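2-hydroxyisobutanoyl-CoA mutase large subunit (Aquincola tertiaricarbonis, PDB 4R3U) catalyses, together with its cobalamin-binding small subunit, the B12-dependent interconversion of 2-hydroxyisobutyryl-CoA and (S)-3-hydroxybutyryl-CoA. Local coordinates at residues A[287-290]-A[291-295]; A[273-276]-A[277-281]. All coordinates share one frame; numbering follows the deposited sequence.

Interaction 1 (A[287-290]-A[291-295]); sequences MHVD and EFAPR. With 3KK (S-{(3R,5R,9R)-1-[(2R,3S,4R,5R)-5-(6-amino-9H-purin-9-yl)-4-hydroxy-3-(phosphonooxy)tetrahydrofuran-2-yl]-3,5,9-trihydroxy-8,8-dimethyl-3,5-dioxido-10,14-dioxo-2,4,6-trioxa-11,15-diaza-3lambda~5~,5lambda~5~-diphosphaheptadecan-17-yl} 2-hydroxy-2-methylpropanethioate), chain F.
V289 O takes two backbone N-H groups while it sits 3.7 Å above one face of the F292 ring, offset toward the rim. A293 N reaches V289 O at 2.8 Å, almost along the C=O axis, whereas F292 N meets it at 3.2 Å from above the carbonyl plane. The first bond is i to i+4, the second i to i+3. E291 N to H288 O, at 2.9 Å, is i to i+3, so the chain makes successive tight turns into the 3-10 segment 293-295. Chi1 of 70° sets F292 CG between the backbone N and the carbonyl carbon, turning the ring back beneath the turns. M287 crosses the ring obliquely, with CG 3.7 Å from F292 CD1 and its sulfur in a Met-aromatic contact. With an alanine here in place of the F292 ring, V289 O and the M287 thioether would probably lose the surface they rest on, leaving a gap under the turns.

H288 and E291 are joined again: E291 OE1 accepts H288 N at 3.3 Å from above the carboxylate plane. The imidazole has its own bond: D290 N donates to H288 ND1, close to the ring plane. The D290 carboxylate binds S335 OG and R331 N.

R295 binds the CoA part of the substrate. Its NH1 hydrogen-bonds to O8A of the ligand's 3'-phosphate at 2.5 Å, at the guanidinium edge, and NH2 binds N248 OD1. The turns lie between helix 264-283 and strand 298-302. M287 and F292 pack on helix 226-243, V289 and F292 on helix 264-283, and V289 and A293 on helix 306-327.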
loop_
_atom_site.group_PDB
_atom_site.type_symbol
_atom_site.label_atom_id
_atom_site.label_comp_id
_atom_site.label_asym_id
_atom_site.label_seq_id
_atom_site.Cartn_x
_atom_site.Cartn_y
_atom_site.Cartn_z
ATOM N N MET A 287 6.727 15.670 42.472
ATOM C CA MET A 287 5.881 14.616 41.915
ATOM C C MET A 287 6.796 13.498 41.457
ATOM O O MET A 287 7.705 13.747 40.669
ATOM C CB MET A 287 5.024 15.127 40.749
ATOM C CG MET A 287 4.156 14.048 40.152
ATOM S SD MET A 287 2.833 14.644 39.106
ATOM C CE MET A 287 1.674 15.163 40.363
ATOM N N HIS A 288 6.580 12.281 41.978
ATOM C CA HIS A 288 7.356 11.102 41.636
ATOM C C HIS A 288 7.022 10.737 40.207
ATOM O O HIS A 288 5.859 10.817 39.802
ATOM C CB HIS A 288 6.982 9.941 42.580
ATOM C CG HIS A 288 7.848 8.716 42.440
ATOM N ND1 HIS A 288 7.728 7.860 41.353
ATOM C CD2 HIS A 288 8.798 8.229 43.271
ATOM C CE1 HIS A 288 8.630 6.908 41.542
ATOM N NE2 HIS A 288 9.295 7.084 42.680
ATOM N N VAL A 289 8.047 10.314 39.454
ATOM C CA VAL A 289 7.965 9.864 38.057
ATOM C C VAL A 289 6.788 8.923 37.802
ATOM O O VAL A 289 6.088 9.079 36.800
ATOM C CB VAL A 289 9.287 9.252 37.518
ATOM C CG1 VAL A 289 9.374 9.406 36.005
ATOM C CG2 VAL A 289 10.518 9.843 38.202
ATOM N N ASP A 290 6.555 7.963 38.713
ATOM C CA ASP A 290 5.484 6.973 38.554
ATOM C C ASP A 290 4.047 7.526 38.696
ATOM O O ASP A 290 3.089 6.855 38.305
ATOM C CB ASP A 290 5.758 5.706 39.389
ATOM C CG ASP A 290 7.011 4.937 38.985
ATOM O OD1 ASP A 290 7.290 4.848 37.780
ATOM O OD2 ASP A 290 7.676 4.368 39.876
ATOM N N GLU A 291 3.904 8.770 39.194
ATOM C CA GLU A 291 2.596 9.422 39.310
ATOM C C GLU A 291 2.124 9.963 37.942
ATOM O O GLU A 291 0.934 10.239 37.796
ATOM C CB GLU A 291 2.647 10.598 40.305
ATOM C CG GLU A 291 2.861 10.248 41.768
ATOM C CD GLU A 291 2.701 11.445 42.691
ATOM O OE1 GLU A 291 3.686 11.800 43.383
ATOM O OE2 GLU A 291 1.598 12.043 42.703
ATOM N N PHE A 292 3.043 10.168 36.962
ATOM C CA PHE A 292 2.697 10.788 35.674
ATOM C C PHE A 292 3.259 10.105 34.435
ATOM O O PHE A 292 2.593 10.119 33.397
ATOM C CB PHE A 292 3.042 12.299 35.685
ATOM C CG PHE A 292 4.522 12.613 35.693
ATOM C CD1 PHE A 292 5.232 12.666 36.890
ATOM C CD2 PHE A 292 5.209 12.855 34.501
ATOM C CE1 PHE A 292 6.604 12.937 36.894
ATOM C CE2 PHE A 292 6.582 13.121 34.508
ATOM C CZ PHE A 292 7.270 13.154 35.705
ATOM N N ALA A 293 4.465 9.498 34.523
ATOM C CA ALA A 293 5.082 8.787 33.394
ATOM C C ALA A 293 4.168 7.773 32.691
ATOM O O ALA A 293 4.162 7.765 31.441
ATOM C CB ALA A 293 6.390 8.156 33.789
ATOM N N PRO A 294 3.315 6.986 33.417
ATOM C CA PRO A 294 2.408 6.052 32.712
ATOM C C PRO A 294 1.467 6.714 31.694
ATOM O O PRO A 294 1.128 6.092 30.687
ATOM C CB PRO A 294 1.609 5.415 33.853
ATOM C CG PRO A 294 2.460 5.547 35.043
ATOM C CD PRO A 294 3.170 6.845 34.881
ATOM N N ARG A 295 1.085 7.988 31.957
ATOM C CA ARG A 295 0.180 8.807 31.149
ATOM C C ARG A 295 0.838 9.711 30.093
ATOM O O ARG A 295 0.132 10.326 29.279
ATOM C CB ARG A 295 -0.793 9.588 32.036
ATOM C CG ARG A 295 -2.020 8.775 32.459
ATOM C CD ARG A 295 -2.989 8.611 31.302
ATOM N NE ARG A 295 -3.847 7.456 31.508
ATOM C CZ ARG A 295 -4.515 6.829 30.552
ATOM N NH1 ARG A 295 -5.269 5.786 30.843
ATOM N NH2 ARG A 295 -4.441 7.249 29.299
HETATM C C4 3KK F . -0.649 19.913 12.860
HETATM C C3 3KK F . -0.958 18.439 12.616
HETATM C C2 3KK F . 0.034 17.849 11.615
HETATM O O3 3KK F . -2.265 18.365 12.071
HETATM C C1 3KK F . -0.920 17.611 13.907
HETATM O O1 3KK F . -0.057 17.775 14.773
HETATM S S1P 3KK F . -2.219 16.425 14.008
HETATM C C2P 3KK F . -1.949 15.648 15.626
HETATM C C3P 3KK F . -3.141 14.804 16.001
HETATM N N4P 3KK F . -2.835 14.129 17.256
HETATM C C5P 3KK F . -3.441 12.995 17.622
HETATM O O5P 3KK F . -4.313 12.424 16.959
HETATM C C6P 3KK F . -2.944 12.461 18.969
HETATM C C7P 3KK F . -3.733 11.247 19.436
HETATM N N8P 3KK F . -3.157 10.715 20.677
HETATM C C9P 3KK F . -3.791 9.769 21.386
HETATM O O9P 3KK F . -4.890 9.319 21.058
HETATM C CAP 3KK F . -3.113 9.347 22.723
HETATM O OAP 3KK F . -2.488 10.464 23.390
HETATM C CBP 3KK F . -2.241 8.046 22.683
HETATM C CDP 3KK F . -1.843 7.641 24.110
HETATM C CEP 3KK F . -0.953 8.254 21.879
HETATM C CCP 3KK F . -3.031 6.859 22.093
HETATM O O6A 3KK F . -4.279 6.741 22.798
HETATM P P2A 3KK F . -5.540 5.940 22.278
HETATM O O4A 3KK F . -5.751 6.216 20.849
HETATM O O5A 3KK F . -6.650 6.204 23.225
HETATM O O3A 3KK F . -4.996 4.416 22.410
HETATM P P1A 3KK F . -4.647 3.594 23.789
HETATM O O1A 3KK F . -4.458 4.493 24.959
HETATM O O2A 3KK F . -3.575 2.639 23.461
HETATM O O5B 3KK F . -6.048 2.770 23.885
HETATM C C5B 3KK F . -7.205 3.238 24.614
HETATM C C4B 3KK F . -7.541 2.259 25.755
HETATM O O4B 3KK F . -7.537 0.871 25.301
HETATM C C3B 3KK F . -6.518 2.354 26.881
HETATM O O3B 3KK F . -7.218 2.192 28.138
HETATM P P3B 3KK F . -7.410 3.386 29.208
HETATM O O8A 3KK F . -6.013 3.743 29.543
HETATM O O7A 3KK F . -8.180 4.394 28.449
HETATM O O9A 3KK F . -8.172 2.708 30.285
HETATM C C2B 3KK F . -5.596 1.177 26.619
HETATM O O2B 3KK F . -4.953 0.722 27.816
HETATM C C1B 3KK F . -6.553 0.141 26.066
HETATM N N9A 3KK F . -5.876 -0.839 25.164
HETATM C C8A 3KK F . -5.279 -0.624 23.993
HETATM N N7A 3KK F . -4.808 -1.785 23.547
HETATM C C5A 3KK F . -5.132 -2.737 24.430
HETATM C C4A 3KK F . -5.805 -2.141 25.436
HETATM N N3A 3KK F . -6.272 -2.854 26.494
HETATM C C2A 3KK F . -6.075 -4.252 26.556
HETATM N N1A 3KK F . -5.364 -4.836 25.471
HETATM C C6A 3KK F . -4.905 -4.068 24.460
HETATM N N6A 3KK F . -4.233 -4.603 23.440
#

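Interaction 2 (A[273-276]-A[277-281]); sequences ANLI and TYVNE
L275 lays its CD1 methyl against CG2 of V279 at 3.6 Å, one helical turn further on. The two side chains run side by side and point the same way. In V279, CG1 is anti to the backbone N (chi1 179°), which swings CG2 back toward the start of the helix and onto L275. V279 CG2 also closes on L275 O. V279 N donates to L275 O at 3.0 Å, nearly in line with the C=O bond.

I276 and N280 repeat the i to i+4 pairing on another side. CG2 of I276 touches ND2 of N280 at 3.6 Å, while N280 N bonds to I276 O at 3.1 Å.

All of this lies within helix 264-283, one of the helices around the TIM barrel. The helix packs between helix 213-219, strand 252-253 and helix 306-327. L275 faces Y320 of helix 306-327 and I252, whereas N274 lies on L213 and M217.

T277 adds a side-chain bond to the backbone pattern. Its OG1 donates to A273 O at 3.0 Å, from 25° off the carbonyl plane. T277 N reaches A273 O only weakly, at 3.4 Å. With OG1 beside its own backbone N (chi1 -47°), the hydroxyl is turned back to the preceding turn.

Y278 N donates to N274 O in the carbonyl plane. The Y278 ring meets N274 O obliquely, with CD2 3.2 Å away. Beyond the helix, Y278 OH is held by D211 OD1 and L213 N, and the ring packs on I250 and I252.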
loop_
_atom_site.group_PDB
_atom_site.type_symbol
_atom_site.label_atom_id
_atom_site.label_comp_id
_atom_site.label_asym_id
_atom_site.label_seq_id
_atom_site.Cartn_x
_atom_site.Cartn_y
_atom_site.Cartn_z
ATOM N N ALA A 273 14.960 14.189 23.776
ATOM C CA ALA A 273 15.615 15.333 24.453
ATOM C C ALA A 273 14.567 16.190 25.178
ATOM O O ALA A 273 14.778 16.589 26.325
ATOM C CB ALA A 273 16.402 16.167 23.447
ATOM N N ASN A 274 13.419 16.417 24.516
ATOM C CA ASN A 274 12.263 17.164 25.029
ATOM C C ASN A 274 11.606 16.433 26.199
ATOM O O ASN A 274 11.293 17.073 27.209
ATOM C CB ASN A 274 11.261 17.439 23.907
ATOM C CG ASN A 274 11.702 18.552 22.973
ATOM O OD1 ASN A 274 12.614 19.335 23.278
ATOM N ND2 ASN A 274 11.011 18.708 21.847
ATOM N N LEU A 275 11.467 15.091 26.098
ATOM C CA LEU A 275 10.922 14.262 27.174
ATOM C C LEU A 275 11.726 14.464 28.470
ATOM O O LEU A 275 11.131 14.715 29.520
ATOM C CB LEU A 275 10.895 12.762 26.788
ATOM C CG LEU A 275 10.802 11.770 27.970
ATOM C CD1 LEU A 275 9.382 11.657 28.508
ATOM C CD2 LEU A 275 11.364 10.441 27.599
ATOM N N ILE A 276 13.057 14.356 28.388
ATOM C CA ILE A 276 13.946 14.508 29.537
ATOM C C ILE A 276 13.714 15.849 30.264
ATOM O O ILE A 276 13.538 15.857 31.482
ATOM C CB ILE A 276 15.421 14.249 29.127
ATOM C CG1 ILE A 276 15.640 12.744 28.874
ATOM C CG2 ILE A 276 16.428 14.844 30.185
ATOM C CD1 ILE A 276 16.745 12.426 27.853
ATOM N N THR A 277 13.628 16.953 29.498
ATOM C CA THR A 277 13.383 18.306 30.006
ATOM C C THR A 277 12.075 18.348 30.800
ATOM O O THR A 277 12.061 18.867 31.919
ATOM C CB THR A 277 13.413 19.293 28.841
ATOM O OG1 THR A 277 14.557 19.011 28.048
ATOM C CG2 THR A 277 13.439 20.741 29.283
ATOM N N TYR A 278 11.001 17.768 30.238
ATOM C CA TYR A 278 9.657 17.701 30.817
ATOM C C TYR A 278 9.604 16.916 32.112
ATOM O O TYR A 278 9.020 17.401 33.082
ATOM C CB TYR A 278 8.638 17.151 29.785
ATOM C CG TYR A 278 8.287 18.103 28.646
ATOM C CD1 TYR A 278 8.034 19.457 28.888
ATOM C CD2 TYR A 278 8.118 17.632 27.344
ATOM C CE1 TYR A 278 7.681 20.324 27.857
ATOM C CE2 TYR A 278 7.775 18.494 26.298
ATOM C CZ TYR A 278 7.531 19.836 26.565
ATOM O OH TYR A 278 7.169 20.714 25.570
ATOM N N VAL A 279 10.228 15.731 32.144
ATOM C CA VAL A 279 10.272 14.857 33.317
ATOM C C VAL A 279 10.982 15.546 34.470
ATOM O O VAL A 279 10.507 15.482 35.617
ATOM C CB VAL A 279 10.883 13.464 33.004
ATOM C CG1 VAL A 279 10.934 12.588 34.264
ATOM C CG2 VAL A 279 10.100 12.763 31.902
ATOM N N ASN A 280 12.100 16.237 34.160
ATOM C CA ASN A 280 12.878 17.005 35.145
ATOM C C ASN A 280 12.042 18.142 35.753
ATOM O O ASN A 280 12.061 18.329 36.969
ATOM C CB ASN A 280 14.156 17.557 34.516
ATOM C CG ASN A 280 15.223 16.525 34.211
ATOM O OD1 ASN A 280 15.407 15.537 34.921
ATOM N ND2 ASN A 280 16.004 16.769 33.176
ATOM N N GLU A 281 11.282 18.866 34.909
ATOM C CA GLU A 281 10.416 19.964 35.327
ATOM C C GLU A 281 9.278 19.512 36.221
ATOM O O GLU A 281 8.966 20.209 37.189
ATOM C CB GLU A 281 9.878 20.736 34.105
ATOM C CG GLU A 281 10.629 22.011 33.767
ATOM C CD GLU A 281 11.411 22.679 34.871
ATOM O OE1 GLU A 281 12.607 22.344 35.028
ATOM O OE2 GLU A 281 10.827 23.521 35.586
#

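Interaction 2 comes first along the chain and interaction 1 follows it, in the loop that leads on to strand 298-302. Their centres are about 12 Å apart. They meet at V279: its CG1 lies 3.9 Å from V289 CG1 and 4.0 Å from F292 CZ. The turn therefore packs back on the helix that precedes it. Interaction 1 carries the direct ligand contact, through R295 at the 3'-phosphate of the CoA ester. Interaction 2 stands further back, with the L275 side chain about 13 Å from the bound 3-hydroxybutanoyl-CoA. The N274 side chain is about 9 Å from that of H256, another substrate-binding residue, and about 13 Å from cobalamin.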